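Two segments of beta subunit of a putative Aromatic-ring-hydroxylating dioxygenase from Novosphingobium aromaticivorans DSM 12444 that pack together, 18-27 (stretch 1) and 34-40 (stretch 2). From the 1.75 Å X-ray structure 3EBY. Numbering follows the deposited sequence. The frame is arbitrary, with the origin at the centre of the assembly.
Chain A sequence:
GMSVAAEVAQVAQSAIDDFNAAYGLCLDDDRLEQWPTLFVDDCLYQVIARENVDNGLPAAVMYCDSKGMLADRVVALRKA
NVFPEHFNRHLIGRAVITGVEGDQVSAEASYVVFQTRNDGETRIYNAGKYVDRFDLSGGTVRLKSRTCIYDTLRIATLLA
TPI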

# COMPACT_ATOMS: atom_id res chain seq x y z
N ASP A 18 10.41 -4.20 -6.71
CA ASP A 18 10.42 -5.68 -6.56
C ASP A 18 11.15 -6.08 -5.26
O ASP A 18 10.65 -6.88 -4.47
CB ASP A 18 11.15 -6.33 -7.74
CG ASP A 18 10.32 -6.39 -9.01
OD1 ASP A 18 9.10 -6.15 -8.98
OD2 ASP A 18 10.91 -6.80 -10.04
N PHE A 19 12.31 -5.46 -5.03
CA PHE A 19 13.07 -5.68 -3.80
C PHE A 19 12.17 -5.44 -2.57
O PHE A 19 12.10 -6.28 -1.66
CB PHE A 19 14.30 -4.75 -3.75
CG PHE A 19 15.12 -4.90 -2.49
CD1 PHE A 19 14.70 -4.32 -1.30
CD2 PHE A 19 16.25 -5.72 -2.48
CE1 PHE A 19 15.41 -4.48 -0.15
CE2 PHE A 19 16.97 -5.92 -1.29
CZ PHE A 19 16.53 -5.30 -0.12
N ASN A 20 11.47 -4.30 -2.54
CA ASN A 20 10.65 -3.97 -1.36
C ASN A 20 9.50 -4.96 -1.16
O ASN A 20 9.23 -5.37 -0.03
CB ASN A 20 10.13 -2.52 -1.43
CG ASN A 20 11.21 -1.50 -1.04
OD1 ASN A 20 12.21 -1.86 -0.43
ND2 ASN A 20 11.07 -0.26 -1.53
N ALA A 21 8.85 -5.37 -2.24
CA ALA A 21 7.76 -6.36 -2.15
C ALA A 21 8.25 -7.67 -1.51
O ALA A 21 7.65 -8.18 -0.57
CB ALA A 21 7.14 -6.62 -3.53
N ALA A 22 9.41 -8.15 -1.97
CA ALA A 22 9.99 -9.39 -1.49
C ALA A 22 10.56 -9.25 -0.07
O ALA A 22 10.48 -10.17 0.70
CB ALA A 22 11.09 -9.85 -2.43
N TYR A 23 11.04 -8.05 0.25
CA TYR A 23 11.56 -7.75 1.59
C TYR A 23 10.41 -7.85 2.62
O TYR A 23 10.54 -8.48 3.69
CB TYR A 23 12.18 -6.33 1.59
CG TYR A 23 12.72 -5.84 2.93
CD1 TYR A 23 11.87 -5.31 3.90
CD2 TYR A 23 14.08 -5.89 3.22
CE1 TYR A 23 12.36 -4.87 5.12
CE2 TYR A 23 14.58 -5.44 4.45
CZ TYR A 23 13.71 -4.97 5.40
OH TYR A 23 14.22 -4.48 6.60
N GLY A 24 9.29 -7.21 2.32
CA GLY A 24 8.13 -7.29 3.21
C GLY A 24 7.64 -8.71 3.39
O GLY A 24 7.29 -9.11 4.50
N LEU A 25 7.57 -9.48 2.29
CA LEU A 25 7.03 -10.85 2.36
C LEU A 25 7.98 -11.79 3.11
O LEU A 25 7.52 -12.65 3.87
CB LEU A 25 6.70 -11.41 0.97
CG LEU A 25 5.28 -11.05 0.46
CD1 LEU A 25 5.08 -11.59 -0.95
CD2 LEU A 25 4.20 -11.60 1.41
N CYS A 26 9.28 -11.60 2.93
CA CYS A 26 10.31 -12.36 3.66
C CYS A 26 10.10 -12.24 5.18
O CYS A 26 10.00 -13.26 5.88
CB CYS A 26 11.71 -11.86 3.22
SG CYS A 26 12.97 -12.08 4.38
N LEU A 27 9.90 -11.02 5.67
CA LEU A 27 9.69 -10.81 7.10
C LEU A 27 8.32 -11.32 7.58
O LEU A 27 8.23 -12.00 8.61
CB LEU A 27 9.88 -9.32 7.48
CG LEU A 27 11.34 -8.83 7.31
CD1 LEU A 27 11.47 -7.27 7.47
CD2 LEU A 27 12.24 -9.58 8.26
N GLN A 34 16.46 -15.31 5.25
CA GLN A 34 16.67 -14.62 3.97
C GLN A 34 17.01 -13.13 4.16
O GLN A 34 17.65 -12.52 3.31
CB GLN A 34 15.41 -14.72 3.06
CG GLN A 34 15.56 -13.99 1.67
CD GLN A 34 14.27 -13.99 0.79
OE1 GLN A 34 13.17 -14.27 1.27
NE2 GLN A 34 14.40 -13.56 -0.45
N TRP A 35 16.61 -12.58 5.30
CA TRP A 35 16.66 -11.13 5.51
C TRP A 35 18.10 -10.55 5.42
O TRP A 35 18.31 -9.57 4.70
CB TRP A 35 15.94 -10.74 6.82
CG TRP A 35 16.08 -9.28 7.23
CD1 TRP A 35 15.45 -8.20 6.66
CD2 TRP A 35 16.77 -8.79 8.38
NE1 TRP A 35 15.77 -7.05 7.35
CE2 TRP A 35 16.58 -7.38 8.41
CE3 TRP A 35 17.54 -9.39 9.38
CZ2 TRP A 35 17.15 -6.57 9.40
CZ3 TRP A 35 18.11 -8.59 10.36
CH2 TRP A 35 17.87 -7.19 10.38
N PRO A 36 19.08 -11.18 6.11
CA PRO A 36 20.45 -10.64 6.02
C PRO A 36 21.03 -10.69 4.59
O PRO A 36 21.79 -9.83 4.22
CB PRO A 36 21.25 -11.53 6.99
CG PRO A 36 20.22 -12.09 7.93
CD PRO A 36 18.99 -12.27 7.10
N THR A 37 20.56 -11.66 3.77
CA THR A 37 21.05 -11.81 2.39
C THR A 37 20.65 -10.66 1.45
O THR A 37 21.21 -10.51 0.35
CB THR A 37 20.60 -13.16 1.74
OG1 THR A 37 19.23 -13.11 1.34
CG2 THR A 37 20.86 -14.36 2.70
N LEU A 38 19.68 -9.87 1.88
CA LEU A 38 19.15 -8.73 1.09
C LEU A 38 20.04 -7.49 1.21
O LEU A 38 19.80 -6.47 0.56
CB LEU A 38 17.72 -8.40 1.52
CG LEU A 38 16.76 -9.60 1.54
CD1 LEU A 38 15.34 -9.19 1.95
CD2 LEU A 38 16.75 -10.27 0.13
N PHE A 39 21.05 -7.60 2.05
CA PHE A 39 22.02 -6.51 2.29
C PHE A 39 23.42 -6.89 1.78
O PHE A 39 23.74 -8.07 1.63
CB PHE A 39 22.14 -6.24 3.80
CG PHE A 39 20.86 -5.74 4.45
CD1 PHE A 39 19.87 -6.63 4.83
CD2 PHE A 39 20.74 -4.39 4.82
CE1 PHE A 39 18.67 -6.15 5.42
CE2 PHE A 39 19.60 -3.93 5.48
CZ PHE A 39 18.57 -4.82 5.78
N VAL A 40 24.24 -5.88 1.49
CA VAL A 40 25.67 -6.13 1.23
C VAL A 40 26.32 -6.49 2.58
O VAL A 40 25.71 -6.24 3.64
CB VAL A 40 26.38 -4.91 0.63
CG1 VAL A 40 25.66 -4.44 -0.64
CG2 VAL A 40 26.55 -3.73 1.68

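A helix can recruit a neighbouring segment with few polar contacts, provided its side chains choose rotamers that carry their ends across the gap. The packing of residues 18-27 against 34-40 is a compact example. The first stretch is helical throughout; the second has helical phi/psi from Gln34 to Leu38, with Leu38 N bonded to Trp35 O at 3.1 Å, before Phe39 and Val40 turn to extended strand. The backbones come nearest at Cys26 and Trp35, whose CA atoms lie 6.7 Å apart. The small side chain of Cys26 points toward the second stretch, and its SG rests 4.1 Å from Trp35 CB.

Phe19 and Tyr23, one helical turn apart, have CA-to-CB bonds directed sideways. Both adopt chi1 t (179° and 177°), with chi2 near -80°, and their rings thereby reach the partner. The edge of the Phe19 ring meets the Leu38 carbonyl, CE2 to O 3.4 Å, an approach suited to the slightly positive ring hydrogens, while its CZ packs 3.7 Å from Leu38 CB. Leu38, in the m,t conformation, extends CD1 to within 3.8 Å of Tyr23 CD2, and has the most surface covered of any residue in the contact.

Trp35 supplies the one hydrogen bond across the interface. With chi1 t and chi2 75°, its indole places NE1 3.1 Å from Tyr23 OH, and the N-H...O angle of 161° is favourable. The indole nitrogen is the donor, so its polar hydrogen is satisfied within an otherwise largely apolar contact. The two rings meet obliquely, their planes at 64°, with Tyr23 CE2 3.6 Å from Trp35 CD1. Leu27, also m,t, brings CD2 over one face of the indole, 4.2 Å from the centroid of its five-membered ring, in a CH-pi contact. The same side chain of Trp35 thus offers its edge to a hydroxyl and its face to a methyl.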